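Local coordinates for protein high choriolytic enzyme 1 (Oryzias latipes, PDB 3VTG) that breaks down the inner layer of the egg envelope at hatching, as a zinc-dependent metalloendopeptidase of the astacin family, at residues 82-86 against 100-104. Numbering follows the deposited sequence.
With ZN (zinc ion), chain B.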
ATOM      1  N   GLN A  82      -1.442   3.285  15.479  1.00  9.25           N
ATOM      2  CA  GLN A  82      -1.217   3.969  14.209  1.00  9.10           C
ATOM      3  C   GLN A  82      -2.492   3.959  13.381  1.00  9.13           C
ATOM      4  O   GLN A  82      -3.183   2.940  13.291  1.00  8.93           O
ATOM      5  CB  GLN A  82      -0.035   3.370  13.437  1.00  8.93           C
ATOM      6  CG  GLN A  82      -0.248   1.977  12.870  1.00  8.78           C
ATOM      7  CD  GLN A  82       1.021   1.426  12.264  1.00  8.69           C
ATOM      8  OE1 GLN A  82       1.963   1.080  12.981  1.00  8.52           O
ATOM      9  NE2 GLN A  82       1.060   1.345  10.940  1.00  8.58           N
ATOM     10  N   GLU A  83      -2.803   5.101  12.785  1.00  9.31           N
ATOM     11  CA  GLU A  83      -4.048   5.245  12.051  1.00  9.44           C
ATOM     12  C   GLU A  83      -3.930   4.827  10.594  1.00  9.21           C
ATOM     13  O   GLU A  83      -2.873   4.953   9.963  1.00  9.32           O
ATOM     14  CB  GLU A  83      -4.615   6.664  12.188  1.00 10.18           C
ATOM     15  CG  GLU A  83      -5.174   6.943  13.578  1.00 10.85           C
ATOM     16  CD  GLU A  83      -5.972   8.235  13.691  1.00 11.38           C
ATOM     17  OE1 GLU A  83      -5.850   9.121  12.819  1.00 12.10           O
ATOM     18  OE2 GLU A  83      -6.726   8.364  14.677  1.00 12.18           O
ATOM     19  N   LEU A  84      -5.032   4.288  10.088  1.00  8.88           N
ATOM     20  CA  LEU A  84      -5.197   3.975   8.681  1.00  8.64           C
ATOM     21  C   LEU A  84      -6.570   4.506   8.309  1.00  8.52           C
ATOM     22  O   LEU A  84      -7.578   4.106   8.904  1.00  8.43           O
ATOM     23  CB  LEU A  84      -5.098   2.463   8.440  1.00  8.56           C
ATOM     24  CG  LEU A  84      -5.089   1.929   7.002  1.00  8.55           C
ATOM     25  CD1 LEU A  84      -4.443   0.553   6.943  1.00  8.54           C
ATOM     26  CD2 LEU A  84      -6.487   1.879   6.404  1.00  8.59           C
ATOM     27  N   SER A  85      -6.609   5.422   7.347  1.00  8.51           N
ATOM     28  CA  SER A  85      -7.864   6.043   6.954  1.00  8.49           C
ATOM     29  C   SER A  85      -8.501   5.364   5.754  1.00  8.43           C
ATOM     30  O   SER A  85      -7.887   5.248   4.689  1.00  8.39           O
ATOM     31  CB  SER A  85      -7.671   7.529   6.670  1.00  8.64           C
ATOM     32  OG  SER A  85      -8.909   8.136   6.343  1.00  8.65           O
ATOM     33  N   ILE A  86      -9.731   4.903   5.953  1.00  8.46           N
ATOM     34  CA  ILE A  86     -10.595   4.466   4.866  1.00  8.65           C
ATOM     35  C   ILE A  86     -11.815   5.387   4.911  1.00  8.82           C
ATOM     36  O   ILE A  86     -12.780   5.123   5.633  1.00  8.62           O
ATOM     37  CB  ILE A  86     -10.995   2.971   5.005  1.00  8.61           C
ATOM     38  CG1 ILE A  86      -9.756   2.064   4.970  1.00  8.54           C
ATOM     39  CG2 ILE A  86     -12.002   2.553   3.935  1.00  8.65           C
ATOM     40  CD1 ILE A  86      -8.944   2.126   3.685  1.00  8.50           C
ATOM     41  N   GLU A 100      -3.904   0.188   1.054  1.00  7.76           N
ATOM     42  CA  GLU A 100      -3.574   0.833   2.330  1.00  7.87           C
ATOM     43  C   GLU A 100      -2.912  -0.118   3.326  1.00  7.73           C
ATOM     44  O   GLU A 100      -1.954   0.259   4.010  1.00  7.47           O
ATOM     45  CB  GLU A 100      -4.808   1.493   2.960  1.00  8.24           C
ATOM     46  CG  GLU A 100      -5.427   2.615   2.133  1.00  8.70           C
ATOM     47  CD  GLU A 100      -4.428   3.674   1.691  1.00  9.08           C
ATOM     48  OE1 GLU A 100      -3.413   3.901   2.387  1.00  9.47           O
ATOM     49  OE2 GLU A 100      -4.665   4.284   0.630  1.00  9.56           O
ATOM     50  N   LEU A 101      -3.416  -1.346   3.397  1.00  7.65           N
ATOM     51  CA  LEU A 101      -2.823  -2.359   4.264  1.00  7.73           C
ATOM     52  C   LEU A 101      -1.379  -2.671   3.854  1.00  7.74           C
ATOM     53  O   LEU A 101      -0.527  -2.923   4.706  1.00  7.73           O
ATOM     54  CB  LEU A 101      -3.688  -3.622   4.291  1.00  7.73           C
ATOM     55  CG  LEU A 101      -5.064  -3.475   4.956  1.00  7.74           C
ATOM     56  CD1 LEU A 101      -5.951  -4.655   4.588  1.00  7.76           C
ATOM     57  CD2 LEU A 101      -4.964  -3.329   6.470  1.00  7.88           C
ATOM     58  N   ASN A 102      -1.106  -2.634   2.549  1.00  7.83           N
ATOM     59  CA  ASN A 102       0.263  -2.781   2.050  1.00  8.05           C
ATOM     60  C   ASN A 102       1.202  -1.658   2.498  1.00  7.81           C
ATOM     61  O   ASN A 102       2.371  -1.920   2.797  1.00  7.81           O
ATOM     62  CB  ASN A 102       0.286  -2.949   0.532  1.00  8.62           C
ATOM     63  CG  ASN A 102       0.207  -4.400   0.116  1.00  9.18           C
ATOM     64  OD1 ASN A 102       1.186  -5.144   0.233  1.00  9.90           O
ATOM     65  ND2 ASN A 102      -0.963  -4.816  -0.364  1.00  9.46           N
ATOM     66  N   HIS A 103       0.696  -0.424   2.562  1.00  7.63           N
ATOM     67  CA  HIS A 103       1.463   0.675   3.162  1.00  7.51           C
ATOM     68  C   HIS A 103       1.808   0.344   4.591  1.00  7.44           C
ATOM     69  O   HIS A 103       2.959   0.502   5.010  1.00  7.49           O
ATOM     70  CB  HIS A 103       0.694   1.991   3.137  1.00  7.45           C
ATOM     71  CG  HIS A 103       0.690   2.701   1.801  1.00  7.37           C
ATOM     72  ND1 HIS A 103       1.796   2.862   1.044  1.00  7.36           N
ATOM     73  CD2 HIS A 103      -0.339   3.354   1.129  1.00  7.37           C
ATOM     74  CE1 HIS A 103       1.482   3.560  -0.064  1.00  7.41           C
ATOM     75  NE2 HIS A 103       0.175   3.860  -0.011  1.00  7.25           N
ATOM     76  N   ALA A 104       0.814  -0.120   5.355  1.00  7.41           N
ATOM     77  CA  ALA A 104       1.016  -0.487   6.760  1.00  7.42           C
ATOM     78  C   ALA A 104       2.068  -1.587   6.919  1.00  7.47           C
ATOM     79  O   ALA A 104       2.775  -1.632   7.927  1.00  7.49           O
ATOM     80  CB  ALA A 104      -0.300  -0.899   7.407  1.00  7.50           C
TER
HETATM   81 ZN    ZN B 301      -1.003   4.848  -1.462  1.00  8.28          ZN
HETATM   82  O   HOH W   1      -2.362   5.586   0.001  1.00 11.15           O
HETATM   83  O   HOH W   2      -2.412   6.114  -2.777  1.00 14.04           O
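In this astacin-family catalytic domain, the HExxH zinc-binding helix packs on the mixed beta-sheet: helix segment 100-104 runs nearly antiparallel to strand 82-86, their axes 165° apart in direction and 9.5 Å apart at closest approach. Leu84, with chi1 and chi2 both t, extends from the strand toward the helix and spreads over three of its residues. Its CD2 lies 3.9 Å from CB of Glu100, while CD1 reaches CD2 of Leu101 at 3.9 Å and CB of Ala104 at 4.4 Å. Leu101 leaves the helix sideways, but its m,t rotamer brings the tip back to Leu84. Ile86 (m,m) likewise starts sideways and sets CD1 3.9 Å from CG of Glu100. At the other end, Gln82 (chi1 p, chi2 t) touches Ala104 through NE2, yet its amide is held by the backbone of Gly76 and Lys78.

Glu100, the predicted catalytic residue, thus rests its aliphatic part on the strand, while its m,m bend turns the carboxylate to the zinc-bound water 1. His103 binds zinc together with His99 and His109, and its ND1 is hydrogen-bonded to Phe107 O. Water 1, 2.1 Å from ZN, donates a 2.7 Å hydrogen bond to OE2 of Glu100.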